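Local coordinates for protein amidohydrolase 2 (PDB 6UVZ) that probably acts as a hydrolase, being a member of the metallo-dependent hydrolases superfamily, at residues Leu125-Cys138 with Ala150-Asp162. Residues are numbered along the deposited sequence; the frame is centred on the assembly and turned at random.
Sequences LRAMAAKGLPFELC and AFAQVPEVTVIID
Neighbouring parallel strands of the TIM barrel, F135-L137 and V159-I161, pair here within a beta-alpha-beta unit whose connecting helix 144-153 packs against helix 119-131. Four backbone bonds set the register: F135 N to T158 O, I160 N to F135 O, L137 N to I160 O and D162 N to L137 O (2.8 Å), so I160 is bonded through both its N and its O, to F135 O and L137 N; the axes of the two short strand segments are inclined by 24°.

F135, L137, V159 and I161 share the sheet face turned to the helices, and F151 fills the space between. F151 CZ meets F135 CD2 at 3.4 Å, the two rings inclined by 35° in an oblique pairing. V159 CG2 lies over one face of the F151 ring, offset to its rim, while L125 CD2 reaches F151 CE1 (3.6 Å) and L137 CD2 reaches F151 CE2 (3.7 Å). With CG anti to its own carbonyl carbon (chi1 -64°), F151 carries its ring from the helix to the strands. An alanine here would probably open a gap between L125, F135 and L137, leaving the F135 ring freer to turn.

On the opposite face E136 OE2 lies near D162 OD1, is salt-bridged to K190 NZ and hydrogen-bonded to Y255 OH. At the C-terminal end of helix 144-153, R126 NH1 donates to Q153 O (3.1 Å) from above the carbonyl plane, with V154 CG2 against one guanidinium face and E156 OE2, near the guanidinium plane, in a long salt bridge to R126 NH1.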
loop_
_atom_site.group_PDB
_atom_site.type_symbol
_atom_site.label_atom_id
_atom_site.label_comp_id
_atom_site.label_asym_id
_atom_site.label_seq_id
_atom_site.Cartn_x
_atom_site.Cartn_y
_atom_site.Cartn_z
ATOM N N LEU A 125 4.200 -8.586 15.168
ATOM C CA LEU A 125 3.355 -7.402 15.045
ATOM C C LEU A 125 3.493 -6.501 16.265
ATOM O O LEU A 125 3.542 -5.272 16.136
ATOM C CB LEU A 125 1.896 -7.815 14.843
ATOM C CG LEU A 125 1.538 -8.556 13.552
ATOM C CD1 LEU A 125 0.161 -9.193 13.661
ATOM C CD2 LEU A 125 1.595 -7.624 12.356
ATOM N N ARG A 126 3.564 -7.094 17.460
ATOM C CA ARG A 126 3.726 -6.296 18.671
ATOM C C ARG A 126 5.078 -5.595 18.694
ATOM O O ARG A 126 5.189 -4.467 19.186
ATOM C CB ARG A 126 3.565 -7.177 19.909
ATOM C CG ARG A 126 2.346 -8.082 19.882
ATOM C CD ARG A 126 2.150 -8.774 21.222
ATOM N NE ARG A 126 1.288 -9.948 21.115
ATOM C CZ ARG A 126 -0.039 -9.907 21.124
ATOM N NH1 ARG A 126 -0.668 -8.743 21.229
ATOM N NH2 ARG A 126 -0.740 -11.028 21.022
ATOM N N ALA A 127 6.117 -6.250 18.169
ATOM C CA ALA A 127 7.436 -5.627 18.126
ATOM C C ALA A 127 7.443 -4.416 17.202
ATOM O O ALA A 127 8.000 -3.368 17.550
ATOM C CB ALA A 127 8.483 -6.650 17.685
HETATM N N MSE A 128 6.831 -4.538 16.029
HETATM C CA MSE A 128 6.724 -3.426 15.093
HETATM C C MSE A 128 5.873 -2.301 15.671
HETATM O O MSE A 128 6.163 -1.122 15.465
HETATM C CB MSE A 128 6.133 -3.897 13.764
HETATM C CG MSE A 128 7.053 -4.795 12.959
HETATM SE SE MSE A 128 6.269 -5.320 11.253
HETATM C CE MSE A 128 4.898 -6.522 11.912
ATOM N N ALA A 129 4.818 -2.680 16.396
ATOM C CA ALA A 129 3.947 -1.684 17.012
ATOM C C ALA A 129 4.701 -0.847 18.036
ATOM O O ALA A 129 4.515 0.374 18.106
ATOM C CB ALA A 129 2.744 -2.367 17.660
ATOM N N ALA A 130 5.554 -1.481 18.843
ATOM C CA ALA A 130 6.324 -0.737 19.830
ATOM C C ALA A 130 7.420 0.104 19.189
ATOM O O ALA A 130 7.971 0.991 19.849
ATOM C CB ALA A 130 6.930 -1.692 20.857
ATOM N N LYS A 131 7.744 -0.152 17.922
ATOM C CA LYS A 131 8.766 0.591 17.198
ATOM C C LYS A 131 8.183 1.627 16.246
ATOM O O LYS A 131 8.945 2.337 15.585
ATOM C CB LYS A 131 9.661 -0.378 16.418
ATOM C CG LYS A 131 10.607 -1.198 17.281
ATOM C CD LYS A 131 11.788 -0.361 17.744
ATOM C CE LYS A 131 12.844 -1.213 18.432
ATOM N NZ LYS A 131 12.328 -1.857 19.671
ATOM N N GLY A 132 6.859 1.731 16.160
ATOM C CA GLY A 132 6.249 2.656 15.226
ATOM C C GLY A 132 6.347 2.227 13.780
ATOM O O GLY A 132 6.436 3.080 12.892
ATOM N N LEU A 133 6.332 0.923 13.519
ATOM C CA LEU A 133 6.470 0.398 12.165
ATOM C C LEU A 133 5.133 -0.141 11.681
ATOM O O LEU A 133 4.679 -1.188 12.172
ATOM C CB LEU A 133 7.532 -0.702 12.122
ATOM C CG LEU A 133 8.966 -0.292 12.463
ATOM C CD1 LEU A 133 9.874 -1.513 12.495
ATOM C CD2 LEU A 133 9.479 0.732 11.466
ATOM N N PRO A 134 4.465 0.525 10.744
ATOM C CA PRO A 134 3.233 -0.034 10.179
ATOM C C PRO A 134 3.529 -1.256 9.322
ATOM O O PRO A 134 4.631 -1.433 8.798
ATOM C CB PRO A 134 2.669 1.113 9.332
ATOM C CG PRO A 134 3.376 2.346 9.817
ATOM C CD PRO A 134 4.732 1.883 10.247
ATOM N N PHE A 135 2.518 -2.107 9.184
ATOM C CA PHE A 135 2.616 -3.304 8.361
ATOM C C PHE A 135 1.754 -3.153 7.115
ATOM O O PHE A 135 0.613 -2.686 7.186
ATOM C CB PHE A 135 2.193 -4.555 9.133
ATOM C CG PHE A 135 2.268 -5.815 8.319
ATOM C CD1 PHE A 135 3.491 -6.403 8.043
ATOM C CD2 PHE A 135 1.120 -6.407 7.825
ATOM C CE1 PHE A 135 3.567 -7.560 7.291
ATOM C CE2 PHE A 135 1.189 -7.565 7.072
ATOM C CZ PHE A 135 2.413 -8.141 6.806
ATOM N N GLU A 136 2.309 -3.559 5.975
ATOM C CA GLU A 136 1.628 -3.489 4.688
ATOM C C GLU A 136 1.104 -4.882 4.355
ATOM O O GLU A 136 1.888 -5.806 4.115
ATOM C CB GLU A 136 2.578 -2.978 3.608
ATOM C CG GLU A 136 1.924 -2.127 2.540
ATOM C CD GLU A 136 1.754 -0.685 2.968
ATOM O OE1 GLU A 136 2.585 -0.197 3.762
ATOM O OE2 GLU A 136 0.790 -0.039 2.512
ATOM N N LEU A 137 -0.219 -5.034 4.344
ATOM C CA LEU A 137 -0.861 -6.332 4.154
ATOM C C LEU A 137 -1.286 -6.480 2.696
ATOM O O LEU A 137 -2.207 -5.798 2.239
ATOM C CB LEU A 137 -2.058 -6.486 5.089
ATOM C CG LEU A 137 -2.884 -7.762 4.900
ATOM C CD1 LEU A 137 -2.005 -8.992 5.029
ATOM C CD2 LEU A 137 -4.030 -7.821 5.895
ATOM N N CYS A 138 -0.617 -7.379 1.976
ATOM C CA CYS A 138 -0.980 -7.736 0.607
ATOM C C CYS A 138 -1.089 -9.252 0.542
ATOM O O CYS A 138 -0.074 -9.954 0.601
ATOM C CB CYS A 138 0.049 -7.214 -0.397
ATOM S SG CYS A 138 -0.350 -7.571 -2.125
ATOM N N ALA A 150 -5.631 -12.275 13.029
ATOM C CA ALA A 150 -4.248 -11.960 13.369
ATOM C C ALA A 150 -4.129 -10.550 13.935
ATOM O O ALA A 150 -3.588 -10.353 15.029
ATOM C CB ALA A 150 -3.353 -12.127 12.141
ATOM N N PHE A 151 -4.635 -9.556 13.204
ATOM C CA PHE A 151 -4.539 -8.170 13.641
ATOM C C PHE A 151 -5.544 -7.818 14.730
ATOM O O PHE A 151 -5.429 -6.742 15.328
ATOM C CB PHE A 151 -4.711 -7.231 12.445
ATOM C CG PHE A 151 -3.621 -7.358 11.420
ATOM C CD1 PHE A 151 -2.418 -6.693 11.584
ATOM C CD2 PHE A 151 -3.796 -8.147 10.296
ATOM C CE1 PHE A 151 -1.412 -6.811 10.645
ATOM C CE2 PHE A 151 -2.793 -8.270 9.354
ATOM C CZ PHE A 151 -1.600 -7.600 9.528
ATOM N N ALA A 152 -6.522 -8.685 15.000
ATOM C CA ALA A 152 -7.402 -8.459 16.141
ATOM C C ALA A 152 -6.668 -8.669 17.457
ATOM O O ALA A 152 -6.982 -8.011 18.455
ATOM C CB ALA A 152 -8.624 -9.374 16.062
ATOM N N GLN A 153 -5.689 -9.578 17.479
ATOM C CA GLN A 153 -4.890 -9.790 18.678
ATOM C C GLN A 153 -3.896 -8.661 18.912
ATOM O O GLN A 153 -3.479 -8.445 20.054
ATOM C CB GLN A 153 -4.144 -11.122 18.586
ATOM C CG GLN A 153 -5.020 -12.298 18.189
ATOM C CD GLN A 153 -4.228 -13.579 18.023
ATOM O OE1 GLN A 153 -3.308 -13.859 18.791
ATOM N NE2 GLN A 153 -4.578 -14.364 17.009
ATOM N N VAL A 154 -3.509 -7.943 17.862
ATOM C CA VAL A 154 -2.579 -6.824 17.981
ATOM C C VAL A 154 -3.264 -5.563 17.463
ATOM O O VAL A 154 -2.990 -5.130 16.334
ATOM C CB VAL A 154 -1.272 -7.099 17.217
ATOM C CG1 VAL A 154 -0.206 -6.082 17.599
ATOM C CG2 VAL A 154 -0.786 -8.516 17.483
ATOM N N PRO A 155 -4.162 -4.947 18.236
ATOM C CA PRO A 155 -4.808 -3.712 17.767
ATOM C C PRO A 155 -3.895 -2.498 17.782
ATOM O O PRO A 155 -4.262 -1.468 17.202
ATOM C CB PRO A 155 -5.975 -3.536 18.745
ATOM C CG PRO A 155 -5.506 -4.199 19.994
ATOM C CD PRO A 155 -4.679 -5.376 19.548
ATOM N N GLU A 156 -2.725 -2.582 18.414
ATOM C CA GLU A 156 -1.827 -1.441 18.518
ATOM C C GLU A 156 -0.893 -1.297 17.323
ATOM O O GLU A 156 -0.182 -0.291 17.233
ATOM C CB GLU A 156 -0.995 -1.528 19.805
ATOM C CG GLU A 156 -0.075 -2.738 19.894
ATOM C CD GLU A 156 -0.771 -3.978 20.422
ATOM O OE1 GLU A 156 -2.011 -3.953 20.564
ATOM O OE2 GLU A 156 -0.077 -4.978 20.701
ATOM N N VAL A 157 -0.873 -2.263 16.409
ATOM C CA VAL A 157 -0.058 -2.165 15.204
ATOM C C VAL A 157 -0.896 -1.541 14.097
ATOM O O VAL A 157 -2.105 -1.787 13.994
ATOM C CB VAL A 157 0.496 -3.544 14.791
ATOM C CG1 VAL A 157 -0.615 -4.467 14.315
ATOM C CG2 VAL A 157 1.566 -3.394 13.718
ATOM N N THR A 158 -0.260 -0.709 13.278
ATOM C CA THR A 158 -0.923 -0.074 12.148
ATOM C C THR A 158 -0.831 -0.996 10.940
ATOM O O THR A 158 0.267 -1.281 10.450
ATOM C CB THR A 158 -0.294 1.284 11.839
ATOM O OG1 THR A 158 -0.464 2.157 12.963
ATOM C CG2 THR A 158 -0.948 1.908 10.616
ATOM N N VAL A 159 -1.982 -1.468 10.466
ATOM C CA VAL A 159 -2.062 -2.362 9.318
ATOM C C VAL A 159 -2.724 -1.608 8.174
ATOM O O VAL A 159 -3.736 -0.926 8.372
ATOM C CB VAL A 159 -2.832 -3.650 9.660
ATOM C CG1 VAL A 159 -4.145 -3.323 10.361
ATOM C CG2 VAL A 159 -3.078 -4.477 8.406
ATOM N N ILE A 160 -2.144 -1.716 6.983
ATOM C CA ILE A 160 -2.674 -1.080 5.782
ATOM C C ILE A 160 -3.048 -2.187 4.808
ATOM O O ILE A 160 -2.177 -2.929 4.334
ATOM C CB ILE A 160 -1.675 -0.101 5.151
ATOM C CG1 ILE A 160 -1.434 1.100 6.068
ATOM C CG2 ILE A 160 -2.189 0.368 3.805
ATOM C CD1 ILE A 160 -0.282 0.926 7.034
ATOM N N ILE A 161 -4.340 -2.304 4.510
ATOM C CA ILE A 161 -4.836 -3.327 3.595
ATOM C C ILE A 161 -4.553 -2.860 2.171
ATOM O O ILE A 161 -5.098 -1.851 1.718
ATOM C CB ILE A 161 -6.331 -3.593 3.805
ATOM C CG1 ILE A 161 -6.667 -3.678 5.295
ATOM C CG2 ILE A 161 -6.741 -4.878 3.109
ATOM C CD1 ILE A 161 -5.962 -4.790 6.027
ATOM N N ASP A 162 -3.700 -3.592 1.460
ATOM C CA ASP A 162 -3.309 -3.207 0.110
ATOM C C ASP A 162 -4.368 -3.632 -0.899
ATOM O O ASP A 162 -4.866 -4.762 -0.855
ATOM C CB ASP A 162 -1.964 -3.832 -0.264
ATOM C CG ASP A 162 -0.803 -3.203 0.471
ATOM O OD1 ASP A 162 -1.038 -2.284 1.285
ATOM O OD2 ASP A 162 0.348 -3.625 0.230
#